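Local coordinates for protein SusD homolog (Bacteroides thetaiotaomicron, PDB 3SGH) that probably binds glycans at the outer membrane as a SusD-like lipoprotein, consistent with a part in carbohydrate uptake, at residues K98-V110 and M147-A161. Numbering follows the deposited sequence.
Sequences KGVIYAMAQLTRV and MFDDLDNAITILKSA
Gln-106 of 100-110 meets Asn-153 and Asp-150 of 147-161. Its CB starts toward the neighbouring helix; with CG set beside the backbone N (chi1 -78°), CG rests over the outer part of one face of the Tyr-102 ring, 3.8 Å from its plane. Beyond CG the chain is extended, and CD comes down near the backbone O of Asp-150. OE1 takes a nearly straight hydrogen bond from Asn-153 ND2, 2.7 Å long; the oxygen sits in the amide plane of Asn-153, while the two amides stand almost perpendicular, 81° apart. NE2 donates to a water that in turn donates to Asp-150 OD1. Cut back to an alanine, this position is likely to leave Asn-153 ND2 without its acceptor and the water without the N-H it accepts. Asp-150 OD2 has a stronger partner in the hydroxyl of Tyr-125; its salt bridge to Arg-109 NH1 is long and purely electrostatic, with no N-H aimed at OD2, and Arg-109 NE hydrogen-bonds instead to the hydroxyl of Tyr-85.

The two segments, parts of helices 100-120 and 140-162, run roughly antiparallel, their axes approaching to 8.5 Å with 146° between their directions, within the helical superhelix of this SusD homolog, whose family belongs to the TPR clan. Small residues permit the approach: Ala-103 and Ala-154 bring their CA atoms to 4.3 Å. Beside them Leu-158 is a knob in a hole made by Val-100, Ala-103, Met-104 and Leu-107, and Trp-184 of helix 181-198 packs on the last two. Ile-157 lays CG2 against Ala-103 CB, 3.7 Å away. Packing is tight at Leu-107 CD1 and Leu-151 CD1, 3.4 Å apart, and at the far end Val-100 CG2 presses on Ala-161 CB at 3.3 Å.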
loop_
_atom_site.group_PDB
_atom_site.type_symbol
_atom_site.label_atom_id
_atom_site.label_comp_id
_atom_site.label_asym_id
_atom_site.label_seq_id
_atom_site.Cartn_x
_atom_site.Cartn_y
_atom_site.Cartn_z
ATOM N N LYS A 98 15.621 1.771 -25.029
ATOM C CA LYS A 98 16.955 1.594 -24.487
ATOM C C LYS A 98 17.290 2.647 -23.449
ATOM O O LYS A 98 16.892 3.790 -23.567
ATOM C CB LYS A 98 18.003 1.687 -25.622
ATOM C CG LYS A 98 18.044 0.459 -26.561
ATOM C CD LYS A 98 18.851 0.721 -27.856
ATOM C CE LYS A 98 18.056 1.481 -28.967
ATOM N NZ LYS A 98 17.031 0.641 -29.745
ATOM N N GLY A 99 18.109 2.291 -22.472
ATOM C CA GLY A 99 18.705 3.329 -21.622
ATOM C C GLY A 99 17.978 3.479 -20.291
ATOM O O GLY A 99 16.899 2.933 -20.098
ATOM N N VAL A 100 18.606 4.237 -19.393
ATOM C CA VAL A 100 18.110 4.423 -18.006
ATOM C C VAL A 100 16.748 5.122 -17.968
ATOM O O VAL A 100 15.923 4.816 -17.106
ATOM C CB VAL A 100 19.161 5.174 -17.195
ATOM C CG1 VAL A 100 18.584 5.677 -15.849
ATOM C CG2 VAL A 100 20.383 4.268 -16.957
ATOM N N ILE A 101 16.460 6.010 -18.905
ATOM C CA ILE A 101 15.190 6.751 -18.862
ATOM C C ILE A 101 14.073 5.780 -19.247
ATOM O O ILE A 101 13.020 5.804 -18.628
ATOM C CB ILE A 101 15.194 8.030 -19.746
ATOM C CG1 ILE A 101 16.344 8.949 -19.289
ATOM C CG2 ILE A 101 13.837 8.729 -19.734
ATOM C CD1 ILE A 101 16.375 9.284 -17.781
ATOM N N TYR A 102 14.324 4.874 -20.202
ATOM C CA TYR A 102 13.350 3.862 -20.536
ATOM C C TYR A 102 13.150 2.892 -19.382
ATOM O O TYR A 102 12.016 2.528 -19.070
ATOM C CB TYR A 102 13.756 3.099 -21.791
ATOM C CG TYR A 102 12.794 2.027 -22.156
ATOM C CD1 TYR A 102 11.485 2.339 -22.512
ATOM C CD2 TYR A 102 13.185 0.679 -22.176
ATOM C CE1 TYR A 102 10.585 1.347 -22.865
ATOM C CE2 TYR A 102 12.273 -0.317 -22.544
ATOM C CZ TYR A 102 10.986 0.041 -22.899
ATOM O OH TYR A 102 10.063 -0.935 -23.271
ATOM N N ALA A 103 14.251 2.452 -18.760
ATOM C CA ALA A 103 14.186 1.590 -17.588
ATOM C C ALA A 103 13.303 2.248 -16.519
ATOM O O ALA A 103 12.442 1.592 -15.917
ATOM C CB ALA A 103 15.573 1.337 -17.050
HETATM N N MSE A 104 13.528 3.538 -16.252
HETATM C CA MSE A 104 12.724 4.227 -15.236
HETATM C C MSE A 104 11.258 4.334 -15.623
HETATM O O MSE A 104 10.389 4.302 -14.759
HETATM C CB MSE A 104 13.308 5.604 -14.898
HETATM C CG MSE A 104 14.646 5.507 -14.203
HETATM SE SE MSE A 104 14.569 4.679 -12.509
HETATM C CE MSE A 104 12.906 5.514 -11.871
ATOM N N ALA A 105 10.973 4.474 -16.926
ATOM C CA ALA A 105 9.579 4.534 -17.394
ATOM C C ALA A 105 8.903 3.173 -17.199
ATOM O O ALA A 105 7.775 3.097 -16.746
ATOM C CB ALA A 105 9.520 4.995 -18.859
ATOM N N GLN A 106 9.639 2.101 -17.442
ATOM C CA GLN A 106 9.143 0.748 -17.216
ATOM C C GLN A 106 8.874 0.479 -15.742
ATOM O O GLN A 106 7.818 -0.049 -15.375
ATOM C CB GLN A 106 10.190 -0.254 -17.698
ATOM C CG GLN A 106 10.213 -0.435 -19.174
ATOM C CD GLN A 106 11.019 -1.658 -19.573
ATOM O OE1 GLN A 106 12.185 -1.785 -19.204
ATOM N NE2 GLN A 106 10.385 -2.565 -20.290
ATOM N N LEU A 107 9.845 0.818 -14.918
ATOM C CA LEU A 107 9.699 0.648 -13.452
ATOM C C LEU A 107 8.488 1.429 -12.895
ATOM O O LEU A 107 7.724 0.939 -12.081
ATOM C CB LEU A 107 10.969 1.049 -12.756
ATOM C CG LEU A 107 10.954 1.030 -11.218
ATOM C CD1 LEU A 107 10.701 -0.387 -10.674
ATOM C CD2 LEU A 107 12.330 1.604 -10.718
ATOM N N THR A 108 8.335 2.647 -13.348
ATOM C CA THR A 108 7.287 3.522 -12.883
ATOM C C THR A 108 5.898 3.045 -13.341
ATOM O O THR A 108 4.947 3.062 -12.530
ATOM C CB THR A 108 7.577 4.996 -13.253
ATOM O OG1 THR A 108 8.892 5.371 -12.796
ATOM C CG2 THR A 108 6.550 5.923 -12.592
ATOM N N ARG A 109 5.799 2.606 -14.590
ATOM C CA ARG A 109 4.588 1.952 -15.101
ATOM C C ARG A 109 4.244 0.719 -14.309
ATOM O O ARG A 109 3.129 0.571 -13.885
ATOM C CB ARG A 109 4.788 1.559 -16.552
ATOM C CG ARG A 109 3.563 0.987 -17.254
ATOM C CD ARG A 109 3.920 0.605 -18.624
ATOM N NE ARG A 109 2.792 0.016 -19.342
ATOM C CZ ARG A 109 2.887 -0.860 -20.327
ATOM N NH1 ARG A 109 4.067 -1.389 -20.683
ATOM N NH2 ARG A 109 1.766 -1.262 -20.905
ATOM N N VAL A 110 5.227 -0.166 -14.091
ATOM C CA VAL A 110 4.978 -1.340 -13.282
ATOM C C VAL A 110 4.492 -0.904 -11.884
ATOM O O VAL A 110 3.560 -1.502 -11.371
ATOM C CB VAL A 110 6.191 -2.288 -13.181
ATOM C CG1 VAL A 110 5.970 -3.343 -12.019
ATOM C CG2 VAL A 110 6.528 -2.988 -14.559
HETATM N N MSE A 147 4.286 -7.831 -16.010
HETATM C CA MSE A 147 4.915 -6.807 -15.176
HETATM C C MSE A 147 6.246 -7.307 -14.616
HETATM O O MSE A 147 7.213 -6.536 -14.599
HETATM C CB MSE A 147 3.983 -6.273 -14.066
HETATM C CG MSE A 147 2.820 -5.515 -14.580
HETATM SE SE MSE A 147 1.787 -4.687 -13.179
HETATM C CE MSE A 147 1.122 -6.354 -12.428
ATOM N N PHE A 148 6.334 -8.564 -14.175
ATOM C CA PHE A 148 7.636 -9.143 -13.765
ATOM C C PHE A 148 8.656 -9.080 -14.924
ATOM O O PHE A 148 9.813 -8.705 -14.726
ATOM C CB PHE A 148 7.503 -10.599 -13.265
ATOM C CG PHE A 148 7.027 -10.737 -11.826
ATOM C CD1 PHE A 148 7.858 -10.376 -10.786
ATOM C CD2 PHE A 148 5.745 -11.220 -11.529
ATOM C CE1 PHE A 148 7.468 -10.474 -9.479
ATOM C CE2 PHE A 148 5.344 -11.349 -10.216
ATOM C CZ PHE A 148 6.206 -10.974 -9.178
ATOM N N ASP A 149 8.204 -9.438 -16.127
ATOM C CA ASP A 149 9.072 -9.353 -17.310
ATOM C C ASP A 149 9.617 -7.939 -17.565
ATOM O O ASP A 149 10.815 -7.766 -17.834
ATOM C CB ASP A 149 8.370 -9.914 -18.556
ATOM C CG ASP A 149 8.070 -11.414 -18.442
ATOM O OD1 ASP A 149 8.665 -12.097 -17.589
ATOM O OD2 ASP A 149 7.208 -11.898 -19.219
ATOM N N ASP A 150 8.755 -6.926 -17.486
ATOM C CA ASP A 150 9.183 -5.572 -17.778
ATOM C C ASP A 150 10.107 -5.090 -16.653
ATOM O O ASP A 150 11.106 -4.401 -16.882
ATOM C CB ASP A 150 7.973 -4.667 -17.931
ATOM C CG ASP A 150 7.255 -4.864 -19.283
ATOM O OD1 ASP A 150 7.864 -5.409 -20.228
ATOM O OD2 ASP A 150 6.095 -4.437 -19.396
ATOM N N LEU A 151 9.779 -5.498 -15.438
ATOM C CA LEU A 151 10.568 -5.092 -14.281
ATOM C C LEU A 151 11.955 -5.730 -14.418
ATOM O O LEU A 151 12.958 -5.088 -14.147
ATOM C CB LEU A 151 9.855 -5.514 -12.990
ATOM C CG LEU A 151 10.585 -5.131 -11.694
ATOM C CD1 LEU A 151 10.874 -3.660 -11.605
ATOM C CD2 LEU A 151 9.737 -5.605 -10.472
ATOM N N ASP A 152 12.039 -6.984 -14.885
ATOM C CA ASP A 152 13.362 -7.603 -15.070
ATOM C C ASP A 152 14.221 -6.871 -16.095
ATOM O O ASP A 152 15.460 -6.768 -15.967
ATOM C CB ASP A 152 13.208 -9.084 -15.468
ATOM C CG ASP A 152 12.869 -9.988 -14.279
ATOM O OD1 ASP A 152 13.154 -9.590 -13.118
ATOM O OD2 ASP A 152 12.331 -11.124 -14.500
ATOM N N ASN A 153 13.567 -6.383 -17.139
ATOM C CA ASN A 153 14.242 -5.614 -18.173
ATOM C C ASN A 153 14.797 -4.322 -17.575
ATOM O O ASN A 153 15.928 -3.982 -17.830
ATOM C CB ASN A 153 13.281 -5.261 -19.288
ATOM C CG ASN A 153 13.999 -4.649 -20.496
ATOM O OD1 ASN A 153 14.719 -5.380 -21.205
ATOM N ND2 ASN A 153 13.841 -3.314 -20.721
ATOM N N ALA A 154 13.997 -3.632 -16.755
ATOM C CA ALA A 154 14.442 -2.416 -16.076
ATOM C C ALA A 154 15.624 -2.690 -15.150
ATOM O O ALA A 154 16.623 -1.927 -15.156
ATOM C CB ALA A 154 13.304 -1.805 -15.324
ATOM N N ILE A 155 15.540 -3.791 -14.404
ATOM C CA ILE A 155 16.605 -4.226 -13.509
ATOM C C ILE A 155 17.910 -4.459 -14.266
ATOM O O ILE A 155 18.966 -4.034 -13.792
ATOM C CB ILE A 155 16.196 -5.487 -12.653
ATOM C CG1 ILE A 155 15.149 -5.066 -11.616
ATOM C CG2 ILE A 155 17.413 -6.132 -12.032
ATOM C CD1 ILE A 155 14.395 -6.230 -10.917
ATOM N N THR A 156 17.843 -5.059 -15.451
ATOM C CA THR A 156 19.086 -5.342 -16.184
ATOM C C THR A 156 19.761 -4.047 -16.581
ATOM O O THR A 156 20.982 -3.901 -16.469
ATOM C CB THR A 156 18.811 -6.152 -17.430
ATOM O OG1 THR A 156 18.224 -7.400 -17.040
ATOM C CG2 THR A 156 20.120 -6.424 -18.202
ATOM N N ILE A 157 18.954 -3.084 -17.006
ATOM C CA ILE A 157 19.473 -1.766 -17.404
ATOM C C ILE A 157 20.047 -0.997 -16.244
ATOM O O ILE A 157 21.139 -0.455 -16.349
ATOM C CB ILE A 157 18.376 -0.893 -18.052
ATOM C CG1 ILE A 157 17.980 -1.513 -19.377
ATOM C CG2 ILE A 157 18.914 0.531 -18.322
ATOM C CD1 ILE A 157 16.730 -0.941 -19.957
ATOM N N LEU A 158 19.299 -0.940 -15.143
ATOM C CA LEU A 158 19.742 -0.198 -13.954
ATOM C C LEU A 158 21.033 -0.808 -13.353
ATOM O O LEU A 158 21.896 -0.065 -12.878
ATOM C CB LEU A 158 18.654 -0.151 -12.892
ATOM C CG LEU A 158 17.404 0.667 -13.248
ATOM C CD1 LEU A 158 16.255 0.400 -12.260
ATOM C CD2 LEU A 158 17.782 2.193 -13.364
ATOM N N LYS A 159 21.156 -2.140 -13.388
ATOM C CA LYS A 159 22.315 -2.826 -12.799
ATOM C C LYS A 159 23.593 -2.454 -13.520
ATOM O O LYS A 159 24.614 -2.198 -12.883
ATOM C CB LYS A 159 22.135 -4.352 -12.811
ATOM C CG LYS A 159 23.219 -5.113 -12.067
ATOM C CD LYS A 159 22.997 -6.651 -12.050
ATOM C CE LYS A 159 24.298 -7.423 -11.652
ATOM N NZ LYS A 159 24.262 -8.816 -12.289
ATOM N N SER A 160 23.532 -2.420 -14.837
ATOM C CA SER A 160 24.655 -1.972 -15.612
ATOM C C SER A 160 24.962 -0.490 -15.388
ATOM O O SER A 160 26.136 -0.094 -15.161
ATOM C CB SER A 160 24.361 -2.225 -17.096
ATOM O OG SER A 160 25.432 -1.732 -17.853
ATOM N N ALA A 161 23.924 0.335 -15.462
ATOM C CA ALA A 161 24.061 1.769 -15.273
ATOM C C ALA A 161 24.726 2.104 -13.912
ATOM O O ALA A 161 25.565 3.007 -13.829
ATOM C CB ALA A 161 22.665 2.449 -15.404
HETATM O O HOH W 1 10.534 -5.225 -21.372
HETATM O O HOH W 2 6.118 -1.411 -18.021
#